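Local coordinates for uncharacterized protein (Shewanella oneidensis, PDB 3E8P) that probably hydrolyses medium- and long-chain fatty acyl-CoA thioesters to the free fatty acid and coenzyme A, at residues V141-L146 against F156-Y161. Numbering follows the deposited sequence.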
ATOM      1  N   VAL A 141       4.989  10.609  -6.632  1.00 25.97           N
ATOM      2  CA  VAL A 141       4.069  10.019  -5.671  1.00 25.00           C
ATOM      3  C   VAL A 141       3.084  11.108  -5.264  1.00 25.08           C
ATOM      4  O   VAL A 141       3.476  12.252  -5.039  1.00 25.78           O
ATOM      5  CB  VAL A 141       4.801   9.476  -4.424  1.00 25.08           C
ATOM      6  CG1 VAL A 141       3.804   8.750  -3.507  1.00 22.28           C
ATOM      7  CG2 VAL A 141       5.899   8.507  -4.847  1.00 23.33           C
ATOM      8  N   CYS A 142       1.804  10.755  -5.190  1.00 24.82           N
ATOM      9  CA  CYS A 142       0.760  11.710  -4.837  1.00 25.56           C
ATOM     10  C   CYS A 142      -0.213  11.219  -3.774  1.00 26.51           C
ATOM     11  O   CYS A 142      -0.362  10.016  -3.552  1.00 23.30           O
ATOM     12  CB  CYS A 142      -0.063  12.064  -6.074  1.00 26.59           C
ATOM     13  SG  CYS A 142       0.886  12.657  -7.477  1.00 29.96           S
ATOM     14  N   ARG A 143      -0.875  12.173  -3.126  1.00 25.94           N
ATOM     15  CA  ARG A 143      -1.895  11.869  -2.135  1.00 26.71           C
ATOM     16  C   ARG A 143      -3.223  12.364  -2.718  1.00 26.54           C
ATOM     17  O   ARG A 143      -3.292  13.455  -3.282  1.00 25.57           O
ATOM     18  CB  ARG A 143      -1.606  12.579  -0.810  1.00 28.08           C
ATOM     19  CG  ARG A 143      -0.761  11.748   0.139  1.00 34.80           C
ATOM     20  CD  ARG A 143      -0.694  12.338   1.533  1.00 37.74           C
ATOM     21  NE  ARG A 143      -0.133  11.375   2.480  1.00 42.67           N
ATOM     22  CZ  ARG A 143       0.083  11.620   3.769  1.00 44.87           C
ATOM     23  NH1 ARG A 143      -0.214  12.807   4.285  1.00 43.19           N
ATOM     24  NH2 ARG A 143       0.595  10.670   4.540  1.00 45.30           N
HETATM   25  N   MSE A 144      -4.271  11.558  -2.606  1.00 25.41           N
HETATM   26  CA  MSE A 144      -5.565  11.956  -3.136  1.00 23.83           C
HETATM   27  C   MSE A 144      -6.598  11.932  -2.031  1.00 25.33           C
HETATM   28  O   MSE A 144      -6.415  11.276  -1.011  1.00 24.48           O
HETATM   29  CB  MSE A 144      -6.012  11.017  -4.259  1.00 23.53           C
HETATM   30  CG  MSE A 144      -5.064  10.946  -5.436  1.00 25.47           C
HETATM   31 SE   MSE A 144      -3.461   9.869  -5.046  1.00 35.78          SE
HETATM   32  CE  MSE A 144      -4.061   8.184  -5.725  1.00 29.07           C
ATOM     33  N   GLU A 145      -7.703  12.619  -2.261  1.00 25.01           N
ATOM     34  CA  GLU A 145      -8.755  12.692  -1.271  1.00 26.80           C
ATOM     35  C   GLU A 145     -10.106  12.854  -1.951  1.00 26.03           C
ATOM     36  O   GLU A 145     -10.248  13.614  -2.910  1.00 24.45           O
ATOM     37  CB  GLU A 145      -8.460  13.877  -0.343  1.00 29.55           C
ATOM     38  CG  GLU A 145      -9.621  14.423   0.428  1.00 34.25           C
ATOM     39  CD  GLU A 145     -10.592  15.222  -0.426  1.00 37.49           C
ATOM     40  OE1 GLU A 145     -10.151  16.039  -1.271  1.00 36.38           O
ATOM     41  OE2 GLU A 145     -11.808  15.038  -0.232  1.00 39.35           O
ATOM     42  N   LEU A 146     -11.091  12.121  -1.449  1.00 25.23           N
ATOM     43  CA  LEU A 146     -12.448  12.185  -1.973  1.00 23.92           C
ATOM     44  C   LEU A 146     -13.403  12.559  -0.830  1.00 22.66           C
ATOM     45  O   LEU A 146     -13.356  11.965   0.250  1.00 20.99           O
ATOM     46  CB  LEU A 146     -12.862  10.830  -2.554  1.00 22.19           C
ATOM     47  CG  LEU A 146     -14.191  10.829  -3.315  1.00 27.92           C
ATOM     48  CD1 LEU A 146     -13.996  11.501  -4.673  1.00 26.77           C
ATOM     49  CD2 LEU A 146     -14.689   9.400  -3.504  1.00 28.01           C
ATOM     50  N   PHE A 156      -9.180   8.280   1.268  1.00 20.27           N
ATOM     51  CA  PHE A 156      -7.908   8.918   0.971  1.00 21.49           C
ATOM     52  C   PHE A 156      -7.161   7.953   0.073  1.00 21.50           C
ATOM     53  O   PHE A 156      -7.387   6.746   0.117  1.00 21.27           O
ATOM     54  CB  PHE A 156      -7.045   9.130   2.222  1.00 21.23           C
ATOM     55  CG  PHE A 156      -7.566  10.165   3.173  1.00 21.34           C
ATOM     56  CD1 PHE A 156      -8.396  11.193   2.739  1.00 21.78           C
ATOM     57  CD2 PHE A 156      -7.158  10.149   4.500  1.00 21.08           C
ATOM     58  CE1 PHE A 156      -8.808  12.199   3.620  1.00 21.84           C
ATOM     59  CE2 PHE A 156      -7.554  11.137   5.386  1.00 21.26           C
ATOM     60  CZ  PHE A 156      -8.390  12.175   4.941  1.00 22.69           C
ATOM     61  N   GLY A 157      -6.253   8.487  -0.729  1.00 22.30           N
ATOM     62  CA  GLY A 157      -5.462   7.643  -1.598  1.00 20.98           C
ATOM     63  C   GLY A 157      -4.013   8.106  -1.650  1.00 20.01           C
ATOM     64  O   GLY A 157      -3.675   9.202  -1.202  1.00 19.95           O
ATOM     65  N   THR A 158      -3.150   7.243  -2.166  1.00 19.20           N
ATOM     66  CA  THR A 158      -1.741   7.564  -2.358  1.00 19.75           C
ATOM     67  C   THR A 158      -1.367   6.810  -3.629  1.00 20.69           C
ATOM     68  O   THR A 158      -1.566   5.595  -3.713  1.00 20.95           O
ATOM     69  CB  THR A 158      -0.857   7.079  -1.182  1.00 20.78           C
ATOM     70  OG1 THR A 158      -1.306   7.681   0.032  1.00 22.37           O
ATOM     71  CG2 THR A 158       0.608   7.459  -1.399  1.00 18.94           C
ATOM     72  N   GLY A 159      -0.857   7.525  -4.626  1.00 21.61           N
ATOM     73  CA  GLY A 159      -0.468   6.873  -5.865  1.00 22.76           C
ATOM     74  C   GLY A 159       0.945   7.162  -6.342  1.00 24.18           C
ATOM     75  O   GLY A 159       1.479   8.254  -6.136  1.00 26.09           O
ATOM     76  N   THR A 160       1.558   6.166  -6.970  1.00 23.20           N
ATOM     77  CA  THR A 160       2.895   6.300  -7.516  1.00 21.59           C
ATOM     78  C   THR A 160       2.683   6.293  -9.023  1.00 22.91           C
ATOM     79  O   THR A 160       2.132   5.342  -9.580  1.00 21.58           O
ATOM     80  CB  THR A 160       3.785   5.131  -7.089  1.00 22.15           C
ATOM     81  OG1 THR A 160       3.890   5.114  -5.656  1.00 23.83           O
ATOM     82  CG2 THR A 160       5.160   5.282  -7.671  1.00 18.67           C
ATOM     83  N   TYR A 161       3.100   7.369  -9.680  1.00 24.37           N
ATOM     84  CA  TYR A 161       2.902   7.498 -11.113  1.00 24.68           C
ATOM     85  C   TYR A 161       4.170   7.626 -11.935  1.00 26.58           C
ATOM     86  O   TYR A 161       5.187   8.155 -11.477  1.00 26.18           O
ATOM     87  CB  TYR A 161       2.002   8.699 -11.385  1.00 24.72           C
ATOM     88  CG  TYR A 161       0.630   8.561 -10.773  1.00 23.95           C
ATOM     89  CD1 TYR A 161      -0.416   7.993 -11.491  1.00 24.30           C
ATOM     90  CD2 TYR A 161       0.390   8.954  -9.455  1.00 21.58           C
ATOM     91  CE1 TYR A 161      -1.671   7.817 -10.911  1.00 25.77           C
ATOM     92  CE2 TYR A 161      -0.850   8.779  -8.868  1.00 21.20           C
ATOM     93  CZ  TYR A 161      -1.877   8.208  -9.598  1.00 24.24           C
ATOM     94  OH  TYR A 161      -3.104   7.998  -9.009  1.00 25.92           O
TER
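Met144, present as selenomethionine, doubles over toward the neighbouring strand and lies across Gly157 and Gly159, two residues with no side chain on that face. CG starts anti to the carbonyl carbon; the bend at chi2 (76°) brings SE to 3.5 Å from Gly159 N, and chi3 (94°) swings the methyl CE on to Tyr161. There CE meets the tyrosine tip to tip, 3.4 Å from its OH and at the ring edge, near the ring plane. Cys142 SG approaches the same ring obliquely, 4.2 Å from CD2. Tyr161 OH is hydrogen-bonded to Asp78 of helix 70-90, the long helix wrapped by the sheet in this hotdog fold; Cys142 and Met144 also pack on that helix. Strands 139-148 and 153-162 form an antiparallel hairpin, where Cys142 and Gly159 exchange two backbone hydrogen bonds, as do Met144 and Gly157. In the latter pair both donors sit well above the acceptor's carbonyl plane. On the other face, Val141 CG1 touches Thr158 CG2 at 4.0 Å, and Glu145 CG meets the edge of Phe156 at CE1, while the Glu145 carboxylate is hydrogen-bonded to Thr129 and His147. Arg143 on this face makes a cation-pi contact with Phe156 of the second subunit.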